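Local coordinates for protein ubiquitin-conjugating enzyme E2 U (Homo sapiens, PDB 1YRV) that catalyses the covalent attachment of ubiquitin to other proteins as an E2 ubiquitin-conjugating enzyme, of which this chain is the UBC core domain, at residues A24-F32 with A45-W55; V57-W67 with L128-P138. All blocks are in the same frame, centred on the assembly; numbering follows the deposited sequence.

Contact 1 (A24-F32 with A45-W55)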
loop_
_atom_site.group_PDB
_atom_site.type_symbol
_atom_site.label_atom_id
_atom_site.label_comp_id
_atom_site.label_asym_id
_atom_site.label_seq_id
_atom_site.Cartn_x
_atom_site.Cartn_y
_atom_site.Cartn_z
ATOM N N ALA A 24 15.334 -11.891 4.117
ATOM C CA ALA A 24 14.366 -10.781 4.161
ATOM C C ALA A 24 15.013 -9.482 4.648
ATOM O O ALA A 24 14.852 -8.448 4.023
ATOM C CB ALA A 24 13.248 -11.119 5.075
ATOM N N TYR A 25 15.702 -9.535 5.781
ATOM C CA TYR A 25 16.348 -8.347 6.296
ATOM C C TYR A 25 17.301 -7.723 5.289
ATOM O O TYR A 25 17.278 -6.520 5.097
ATOM C CB TYR A 25 17.102 -8.660 7.598
ATOM C CG TYR A 25 17.884 -7.489 8.145
ATOM C CD1 TYR A 25 17.264 -6.520 8.890
ATOM C CD2 TYR A 25 19.224 -7.311 7.825
ATOM C CE1 TYR A 25 17.932 -5.388 9.298
ATOM C CE2 TYR A 25 19.921 -6.186 8.233
ATOM C CZ TYR A 25 19.250 -5.213 8.980
ATOM O OH TYR A 25 19.907 -4.076 9.428
ATOM N N LEU A 26 18.143 -8.528 4.649
ATOM C CA LEU A 26 19.098 -7.988 3.671
ATOM C C LEU A 26 18.451 -7.387 2.413
ATOM O O LEU A 26 18.947 -6.392 1.837
ATOM C CB LEU A 26 20.109 -9.066 3.281
ATOM C CG LEU A 26 21.059 -9.509 4.409
ATOM C CD1 LEU A 26 21.718 -10.823 4.018
ATOM C CD2 LEU A 26 22.123 -8.424 4.666
ATOM N N LEU A 27 17.358 -8.012 1.982
ATOM C CA LEU A 27 16.603 -7.539 0.839
ATOM C C LEU A 27 15.950 -6.196 1.197
ATOM O O LEU A 27 15.989 -5.237 0.417
ATOM C CB LEU A 27 15.526 -8.558 0.460
ATOM C CG LEU A 27 15.999 -9.893 -0.183
ATOM C CD1 LEU A 27 14.817 -10.865 -0.179
ATOM C CD2 LEU A 27 16.514 -9.703 -1.634
ATOM N N LEU A 28 15.339 -6.133 2.371
ATOM C CA LEU A 28 14.693 -4.893 2.773
ATOM C C LEU A 28 15.738 -3.810 3.025
ATOM O O LEU A 28 15.491 -2.627 2.778
ATOM C CB LEU A 28 13.812 -5.114 4.006
ATOM C CG LEU A 28 12.508 -5.869 3.723
ATOM C CD1 LEU A 28 11.841 -6.262 5.036
ATOM C CD2 LEU A 28 11.594 -5.030 2.875
ATOM N N HIS A 29 16.903 -4.220 3.510
ATOM C CA HIS A 29 17.988 -3.289 3.746
ATOM C C HIS A 29 18.408 -2.667 2.439
ATOM O O HIS A 29 18.551 -1.452 2.356
ATOM C CB HIS A 29 19.196 -3.969 4.364
ATOM C CG HIS A 29 20.205 -3.001 4.870
ATOM N ND1 HIS A 29 20.162 -2.514 6.158
ATOM C CD2 HIS A 29 21.157 -2.295 4.229
ATOM C CE1 HIS A 29 21.046 -1.541 6.280
ATOM N NE2 HIS A 29 21.661 -1.383 5.126
ATOM N N ARG A 30 18.644 -3.499 1.435
ATOM C CA ARG A 30 19.003 -3.008 0.117
ATOM C C ARG A 30 17.845 -2.150 -0.404
ATOM O O ARG A 30 18.044 -1.000 -0.760
ATOM C CB ARG A 30 19.264 -4.162 -0.838
ATOM C CG ARG A 30 19.427 -3.716 -2.282
ATOM C CD ARG A 30 18.930 -4.807 -3.267
ATOM N NE ARG A 30 17.533 -5.142 -3.037
ATOM C CZ ARG A 30 16.937 -6.260 -3.456
ATOM N NH1 ARG A 30 15.627 -6.513 -3.205
ATOM N NH2 ARG A 30 17.640 -7.131 -4.147
ATOM N N ASP A 31 16.634 -2.698 -0.439
ATOM C CA ASP A 31 15.488 -1.938 -0.907
ATOM C C ASP A 31 15.346 -0.557 -0.290
ATOM O O ASP A 31 15.006 0.386 -0.987
ATOM C CB ASP A 31 14.196 -2.689 -0.634
ATOM C CG ASP A 31 13.997 -3.876 -1.554
ATOM O OD1 ASP A 31 14.819 -4.067 -2.476
ATOM O OD2 ASP A 31 13.004 -4.616 -1.339
ATOM N N PHE A 32 15.550 -0.441 1.016
ATOM C CA PHE A 32 15.433 0.852 1.691
ATOM C C PHE A 32 16.474 1.848 1.199
ATOM O O PHE A 32 16.179 3.022 1.013
ATOM C CB PHE A 32 15.582 0.676 3.187
ATOM C CG PHE A 32 15.122 1.855 3.990
ATOM C CD1 PHE A 32 15.689 2.121 5.232
ATOM C CD2 PHE A 32 14.109 2.694 3.529
ATOM C CE1 PHE A 32 15.247 3.217 6.008
ATOM C CE2 PHE A 32 13.664 3.791 4.303
ATOM C CZ PHE A 32 14.232 4.048 5.536
ATOM N N ALA A 45 8.261 6.303 3.593
ATOM C CA ALA A 45 8.197 4.980 4.207
ATOM C C ALA A 45 9.299 4.896 5.231
ATOM O O ALA A 45 10.442 5.245 4.961
ATOM C CB ALA A 45 8.361 3.905 3.153
ATOM N N LYS A 46 8.944 4.453 6.419
ATOM C CA LYS A 46 9.922 4.372 7.477
ATOM C C LYS A 46 9.810 3.060 8.244
ATOM O O LYS A 46 8.707 2.641 8.603
ATOM C CB LYS A 46 9.703 5.552 8.427
ATOM C CG LYS A 46 10.808 5.780 9.441
ATOM C CD LYS A 46 12.096 6.344 8.798
ATOM C CE LYS A 46 13.281 6.133 9.754
ATOM N NZ LYS A 46 12.804 6.090 11.198
ATOM N N PRO A 47 10.950 2.377 8.481
ATOM C CA PRO A 47 10.931 1.117 9.228
ATOM C C PRO A 47 10.543 1.513 10.649
ATOM O O PRO A 47 11.102 2.453 11.216
ATOM C CB PRO A 47 12.380 0.652 9.188
ATOM C CG PRO A 47 12.969 1.372 8.092
ATOM C CD PRO A 47 12.327 2.725 8.118
ATOM N N VAL A 48 9.603 0.797 11.230
ATOM C CA VAL A 48 9.184 1.129 12.565
ATOM C C VAL A 48 9.584 -0.004 13.520
ATOM O O VAL A 48 8.997 -0.176 14.584
ATOM C CB VAL A 48 7.662 1.411 12.564
ATOM C CG1 VAL A 48 6.874 0.118 12.443
ATOM C CG2 VAL A 48 7.285 2.209 13.775
ATOM N N SER A 49 10.601 -0.773 13.122
ATOM C CA SER A 49 11.128 -1.869 13.942
ATOM C C SER A 49 12.539 -2.252 13.502
ATOM O O SER A 49 12.912 -2.073 12.342
ATOM C CB SER A 49 10.213 -3.110 13.893
ATOM O OG SER A 49 10.281 -3.767 12.640
ATOM N N GLU A 50 13.315 -2.787 14.439
ATOM C CA GLU A 50 14.689 -3.201 14.177
ATOM C C GLU A 50 14.723 -4.308 13.130
ATOM O O GLU A 50 15.687 -4.477 12.386
ATOM C CB GLU A 50 15.324 -3.667 15.480
ATOM C CG GLU A 50 16.567 -2.868 15.820
ATOM C CD GLU A 50 16.448 -1.395 15.435
ATOM O OE1 GLU A 50 16.122 -0.551 16.313
ATOM O OE2 GLU A 50 16.677 -1.097 14.237
ATOM N N ASP A 51 13.632 -5.056 13.106
ATOM C CA ASP A 51 13.410 -6.149 12.169
ATOM C C ASP A 51 13.477 -5.698 10.713
ATOM O O ASP A 51 13.926 -6.434 9.820
ATOM C CB ASP A 51 12.004 -6.695 12.375
ATOM C CG ASP A 51 12.015 -8.046 12.963
ATOM O OD1 ASP A 51 10.937 -8.692 13.041
ATOM O OD2 ASP A 51 13.130 -8.465 13.361
ATOM N N MET A 52 12.962 -4.495 10.511
ATOM C CA MET A 52 12.821 -3.882 9.222
ATOM C C MET A 52 11.656 -4.559 8.541
ATOM O O MET A 52 11.466 -4.452 7.330
ATOM C CB MET A 52 14.081 -3.998 8.387
ATOM C CG MET A 52 15.073 -2.920 8.727
ATOM S SD MET A 52 16.209 -2.708 7.363
ATOM C CE MET A 52 15.411 -1.451 6.486
ATOM N N MET A 53 10.860 -5.229 9.361
ATOM C CA MET A 53 9.690 -5.954 8.910
ATOM C C MET A 53 8.418 -5.125 8.985
ATOM O O MET A 53 7.463 -5.375 8.246
ATOM C CB MET A 53 9.480 -7.192 9.777
ATOM C CG MET A 53 10.564 -8.253 9.664
ATOM S SD MET A 53 10.581 -9.285 8.161
ATOM C CE MET A 53 12.031 -8.692 7.364
ATOM N N GLU A 54 8.408 -4.155 9.892
ATOM C CA GLU A 54 7.239 -3.337 10.104
ATOM C C GLU A 54 7.491 -1.945 9.581
ATOM O O GLU A 54 8.477 -1.308 9.956
ATOM C CB GLU A 54 6.892 -3.288 11.600
ATOM C CG GLU A 54 6.575 -4.641 12.252
ATOM C CD GLU A 54 5.508 -5.417 11.483
ATOM O OE1 GLU A 54 4.560 -4.778 10.949
ATOM O OE2 GLU A 54 5.589 -6.671 11.413
ATOM N N TRP A 55 6.599 -1.476 8.701
ATOM C CA TRP A 55 6.737 -0.135 8.102
ATOM C C TRP A 55 5.533 0.763 8.229
ATOM O O TRP A 55 4.393 0.309 8.258
ATOM C CB TRP A 55 7.012 -0.230 6.604
ATOM C CG TRP A 55 8.235 -0.935 6.308
ATOM C CD1 TRP A 55 8.461 -2.262 6.459
ATOM C CD2 TRP A 55 9.480 -0.342 5.915
ATOM N NE1 TRP A 55 9.781 -2.536 6.192
ATOM C CE2 TRP A 55 10.421 -1.381 5.856
ATOM C CE3 TRP A 55 9.879 0.966 5.601
ATOM C CZ2 TRP A 55 11.752 -1.150 5.516
ATOM C CZ3 TRP A 55 11.203 1.200 5.257
ATOM C CH2 TRP A 55 12.130 0.134 5.214
#

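Contact 2 (V57-W67 with L128-P138)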
loop_
_atom_site.group_PDB
_atom_site.type_symbol
_atom_site.label_atom_id
_atom_site.label_comp_id
_atom_site.label_asym_id
_atom_site.label_seq_id
_atom_site.Cartn_x
_atom_site.Cartn_y
_atom_site.Cartn_z
ATOM N N VAL A 57 3.830 3.846 6.221
ATOM C CA VAL A 57 3.893 4.555 4.969
ATOM C C VAL A 57 2.743 5.513 4.681
ATOM O O VAL A 57 1.615 5.321 5.125
ATOM C CB VAL A 57 3.999 3.573 3.766
ATOM C CG1 VAL A 57 4.867 2.393 4.131
ATOM C CG2 VAL A 57 2.633 3.122 3.318
ATOM N N GLU A 58 3.077 6.541 3.912
ATOM C CA GLU A 58 2.151 7.571 3.448
ATOM C C GLU A 58 2.351 7.768 1.949
ATOM O O GLU A 58 3.460 8.077 1.487
ATOM C CB GLU A 58 2.407 8.882 4.185
ATOM C CG GLU A 58 1.800 8.887 5.575
ATOM C CD GLU A 58 1.601 10.300 6.155
ATOM O OE1 GLU A 58 1.297 11.246 5.375
ATOM O OE2 GLU A 58 1.720 10.449 7.401
ATOM N N ILE A 59 1.276 7.568 1.197
ATOM C CA ILE A 59 1.334 7.717 -0.243
ATOM C C ILE A 59 0.330 8.759 -0.705
ATOM O O ILE A 59 -0.856 8.640 -0.421
ATOM C CB ILE A 59 1.027 6.403 -0.953
ATOM C CG1 ILE A 59 1.910 5.283 -0.416
ATOM C CG2 ILE A 59 1.319 6.547 -2.441
ATOM C CD1 ILE A 59 1.538 3.909 -0.962
ATOM N N GLU A 60 0.807 9.797 -1.387
ATOM C CA GLU A 60 -0.098 10.843 -1.858
ATOM C C GLU A 60 -0.982 10.339 -2.998
ATOM O O GLU A 60 -0.570 9.481 -3.801
ATOM C CB GLU A 60 0.687 12.075 -2.305
ATOM C CG GLU A 60 1.346 12.823 -1.155
ATOM C CD GLU A 60 2.163 14.047 -1.615
ATOM O OE1 GLU A 60 2.344 14.214 -2.850
ATOM O OE2 GLU A 60 2.631 14.830 -0.740
ATOM N N GLY A 61 -2.210 10.857 -3.035
ATOM C CA GLY A 61 -3.159 10.473 -4.061
ATOM C C GLY A 61 -2.596 10.747 -5.437
ATOM O O GLY A 61 -1.967 11.766 -5.660
ATOM N N LEU A 62 -2.813 9.835 -6.370
ATOM C CA LEU A 62 -2.284 10.029 -7.709
ATOM C C LEU A 62 -2.790 11.332 -8.324
ATOM O O LEU A 62 -3.789 11.927 -7.874
ATOM C CB LEU A 62 -2.681 8.860 -8.604
ATOM C CG LEU A 62 -1.790 8.596 -9.802
ATOM C CD1 LEU A 62 -0.402 8.358 -9.312
ATOM C CD2 LEU A 62 -2.312 7.415 -10.596
ATOM N N GLN A 63 -2.095 11.772 -9.366
ATOM C CA GLN A 63 -2.473 12.998 -10.056
ATOM C C GLN A 63 -3.642 12.799 -10.978
ATOM O O GLN A 63 -3.721 11.806 -11.703
ATOM C CB GLN A 63 -1.293 13.559 -10.850
ATOM C CG GLN A 63 -0.286 14.220 -9.961
ATOM C CD GLN A 63 -0.977 14.962 -8.829
ATOM O OE1 GLN A 63 -1.444 14.341 -7.868
ATOM N NE2 GLN A 63 -1.083 16.287 -8.951
ATOM N N ASN A 64 -4.546 13.767 -10.944
ATOM C CA ASN A 64 -5.729 13.746 -11.778
ATOM C C ASN A 64 -6.592 12.524 -11.434
ATOM O O ASN A 64 -7.203 11.896 -12.298
ATOM C CB ASN A 64 -5.333 13.758 -13.276
ATOM C CG ASN A 64 -4.476 14.980 -13.667
ATOM O OD1 ASN A 64 -3.247 14.888 -13.759
ATOM N ND2 ASN A 64 -5.128 16.124 -13.886
ATOM N N SER A 65 -6.629 12.186 -10.155
ATOM C CA SER A 65 -7.428 11.063 -9.699
ATOM C C SER A 65 -8.340 11.584 -8.590
ATOM O O SER A 65 -8.110 12.659 -8.006
ATOM C CB SER A 65 -6.529 9.934 -9.147
ATOM O OG SER A 65 -5.890 10.328 -7.940
ATOM N N VAL A 66 -9.370 10.805 -8.299
ATOM C CA VAL A 66 -10.297 11.166 -7.252
ATOM C C VAL A 66 -9.608 11.515 -5.929
ATOM O O VAL A 66 -10.098 12.363 -5.172
ATOM C CB VAL A 66 -11.282 10.049 -7.004
ATOM C CG1 VAL A 66 -12.365 10.543 -6.087
ATOM C CG2 VAL A 66 -11.859 9.581 -8.326
ATOM N N TRP A 67 -8.465 10.883 -5.663
ATOM C CA TRP A 67 -7.729 11.125 -4.426
ATOM C C TRP A 67 -6.676 12.205 -4.519
ATOM O O TRP A 67 -5.772 12.246 -3.685
ATOM C CB TRP A 67 -7.059 9.842 -3.931
ATOM C CG TRP A 67 -8.039 8.840 -3.440
ATOM C CD1 TRP A 67 -8.404 8.584 -2.136
ATOM C CD2 TRP A 67 -8.836 7.992 -4.255
ATOM N NE1 TRP A 67 -9.388 7.625 -2.110
ATOM C CE2 TRP A 67 -9.668 7.248 -3.393
ATOM C CE3 TRP A 67 -8.930 7.788 -5.643
ATOM C CZ2 TRP A 67 -10.582 6.319 -3.867
ATOM C CZ3 TRP A 67 -9.850 6.856 -6.119
ATOM C CH2 TRP A 67 -10.663 6.132 -5.224
ATOM N N LEU A 128 5.441 0.354 -3.444
ATOM C CA LEU A 128 4.959 1.677 -3.098
ATOM C C LEU A 128 4.396 2.394 -4.336
ATOM O O LEU A 128 3.295 2.935 -4.277
ATOM C CB LEU A 128 6.081 2.474 -2.415
ATOM C CG LEU A 128 6.573 1.922 -1.054
ATOM C CD1 LEU A 128 7.684 2.789 -0.389
ATOM C CD2 LEU A 128 5.353 1.878 -0.116
ATOM N N LEU A 129 5.118 2.373 -5.459
ATOM C CA LEU A 129 4.621 3.017 -6.668
ATOM C C LEU A 129 3.390 2.277 -7.143
ATOM O O LEU A 129 2.391 2.905 -7.492
ATOM C CB LEU A 129 5.675 3.029 -7.789
ATOM C CG LEU A 129 7.057 3.652 -7.466
ATOM C CD1 LEU A 129 8.001 3.424 -8.618
ATOM C CD2 LEU A 129 6.930 5.165 -7.156
ATOM N N ALA A 130 3.420 0.946 -7.157
ATOM C CA ALA A 130 2.231 0.233 -7.626
ATOM C C ALA A 130 1.016 0.594 -6.776
ATOM O O ALA A 130 -0.070 0.869 -7.319
ATOM C CB ALA A 130 2.444 -1.303 -7.627
ATOM N N LEU A 131 1.186 0.597 -5.455
ATOM C CA LEU A 131 0.093 0.952 -4.526
ATOM C C LEU A 131 -0.500 2.310 -4.879
ATOM O O LEU A 131 -1.713 2.473 -4.966
ATOM C CB LEU A 131 0.617 0.999 -3.083
ATOM C CG LEU A 131 0.235 -0.106 -2.076
ATOM C CD1 LEU A 131 0.090 -1.417 -2.748
ATOM C CD2 LEU A 131 1.294 -0.159 -0.991
ATOM N N GLN A 132 0.368 3.289 -5.057
ATOM C CA GLN A 132 -0.077 4.622 -5.412
ATOM C C GLN A 132 -1.002 4.610 -6.614
ATOM O O GLN A 132 -2.099 5.121 -6.540
ATOM C CB GLN A 132 1.127 5.510 -5.698
ATOM C CG GLN A 132 0.742 6.909 -6.047
ATOM C CD GLN A 132 1.952 7.826 -6.193
ATOM O OE1 GLN A 132 2.684 7.765 -7.181
ATOM N NE2 GLN A 132 2.182 8.660 -5.187
ATOM N N VAL A 133 -0.575 4.000 -7.711
ATOM C CA VAL A 133 -1.412 3.977 -8.894
ATOM C C VAL A 133 -2.704 3.207 -8.736
ATOM O O VAL A 133 -3.773 3.694 -9.114
ATOM C CB VAL A 133 -0.678 3.390 -10.078
ATOM C CG1 VAL A 133 -1.593 3.388 -11.298
ATOM C CG2 VAL A 133 0.590 4.208 -10.342
ATOM N N MET A 134 -2.607 2.008 -8.180
ATOM C CA MET A 134 -3.759 1.160 -7.992
ATOM C C MET A 134 -4.761 1.768 -7.033
ATOM O O MET A 134 -5.933 1.839 -7.339
ATOM C CB MET A 134 -3.318 -0.225 -7.490
ATOM C CG MET A 134 -2.267 -0.942 -8.370
ATOM S SD MET A 134 -2.110 -2.804 -8.137
ATOM C CE MET A 134 -0.763 -3.187 -9.453
ATOM N N LEU A 135 -4.308 2.222 -5.876
ATOM C CA LEU A 135 -5.250 2.783 -4.922
ATOM C C LEU A 135 -5.909 4.089 -5.429
ATOM O O LEU A 135 -6.937 4.544 -4.885
ATOM C CB LEU A 135 -4.570 2.996 -3.563
ATOM C CG LEU A 135 -4.412 1.708 -2.739
ATOM C CD1 LEU A 135 -3.300 1.869 -1.708
ATOM C CD2 LEU A 135 -5.733 1.327 -2.055
ATOM N N SER A 136 -5.344 4.673 -6.482
ATOM C CA SER A 136 -5.913 5.884 -7.063
ATOM C C SER A 136 -6.775 5.561 -8.280
ATOM O O SER A 136 -7.283 6.465 -8.929
ATOM C CB SER A 136 -4.807 6.843 -7.477
ATOM O OG SER A 136 -4.050 7.204 -6.353
ATOM N N ASN A 137 -6.936 4.276 -8.575
ATOM C CA ASN A 137 -7.713 3.837 -9.714
ATOM C C ASN A 137 -8.423 2.556 -9.389
ATOM O O ASN A 137 -8.002 1.480 -9.793
ATOM C CB ASN A 137 -6.817 3.620 -10.931
ATOM C CG ASN A 137 -6.133 4.896 -11.367
ATOM O OD1 ASN A 137 -6.798 5.882 -11.706
ATOM N ND2 ASN A 137 -4.805 4.903 -11.333
ATOM N N PRO A 138 -9.514 2.656 -8.636
ATOM C CA PRO A 138 -10.332 1.515 -8.231
ATOM C C PRO A 138 -10.791 0.595 -9.381
ATOM O O PRO A 138 -10.954 1.009 -10.533
ATOM C CB PRO A 138 -11.503 2.190 -7.523
ATOM C CG PRO A 138 -10.858 3.388 -6.897
ATOM C CD PRO A 138 -10.008 3.903 -8.019
HETATM O O HOH W 1 -9.167 8.587 -9.771
#

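Contact 1 (A24-F32 with A45-W55)
F32 meets the edge of W55 with one ring face: the two six-membered rings are T-shaped, centroids 5.0 Å apart and planes at 80°, and W55 CH2 comes within 3.6 Å of F32 CD2. P47 lies over the same face of F32, its CG 4.1 Å from the ring centroid, a CH-pi contact. The phenyl group gets there because its CG stands anti to the backbone N (chi1 -165°), which carries the ring out from the helix toward the strands. M52 lies between F32 and Y25; the bend at chi3 turns its CE to F32 CD1 at 3.8 Å, while SD sits 4.5 Å from the Y25 centroid, oblique to that ring, in a Met-aromatic contact. At the Y25 edge, in the ring plane, lies the carbonyl O of D51. One residue on, M53 curls its CE between A24 and L28, 3.6 Å from A24 CB and tighter still against L28 CD1.

The second shell fixes these groups. W55 NE1 donates to M52 O at 2.8 Å, from above the carbonyl plane and with an N-H...O angle of 140°, which ties the indole to the turn that presents both methionines. V48 N to E54 O closes the same hairpin. F78 packs on both L28 and W55, and K36 makes a cation-pi contact with F32. The arrangement thus seats the N-terminal helix 23-38 of the UBC fold against the hairpin of strands 43-47 and 54-60, with L124 of helix 124-135 touching W55.

Contact 2 (V57-W67 with L128-P138)
I59 is the apolar centre, pressing both branches onto helix 128-135. Its CG2 lies 3.4 Å from Q132 CB, and its CD1 reaches L131 CB at 3.7 Å; CG1 is anti to the carbonyl carbon (chi1 -52°), which sends CD1 to the L131 side and leaves CG2 to Q132. V57 and L128 extend this packing more loosely. The axes of the short segments of strand 57-60 and the helix approach to 8.6 Å at 49°, an interval occupied by the I59, L131 and Q132 side chains.

Beyond I59, L62 spreads its two methyls over the end of the helix, CD1 against Q132 CG and CD2 against V133 and N137. W67 places L135 O over one ring face and brings CH2 against P138 CG. L135 O is also hydrogen-bonded by H97, whose ring meets W67.

The polar edge follows the strand exit. Q132, extended beyond CG, carries NE2 to E60 O at 3.2 Å, tilted from the carbonyl plane. L62 N donates to S136 OG at 2.9 Å with an angle of 158°, and that hydroxyl in turn donates a hydrogen bond to Q132 O. S65 OG donates to L62 O, bracing the type II turn 62-65, and a water accepts from V66 N and donates to S136 O. An alanine in place of Q132 is likely to leave E60 O without this donor and to open a gap beside L62 CD1 and I59 CG2.

L135 lies about 8 Å, side chain to side chain, from C108, the predicted thioester cysteine. The chemistry implies a division of labour: apolar side chains set the spacing of strand and helix, while directional bonds from Q132 and to S136 fix how the chain leaving the strand lies against the helix end.

Both contacts use strand 54-60 of the antiparallel sheet, contact 1 at its start and contact 2 at its end; their centres are 22 Å apart on opposite sides of the chain's centre. Both are partly buried; contact 2 is nearer the core (8 of 15 touching residues buried, centre about 9 Å from the chain centre), contact 1 nearer the surface (6 of 12, about 15 Å). Its chemistry is aromatic and sulfur packing, whereas contact 2 adds two hydrogen bonds and a water bridge to its apolar packing. A45 joins them: its CB packs on L128 CD1 at 3.8 Å and on V57 CG1 at 3.9 Å. Contact 2 approaches the predicted active site; contact 1 lies away.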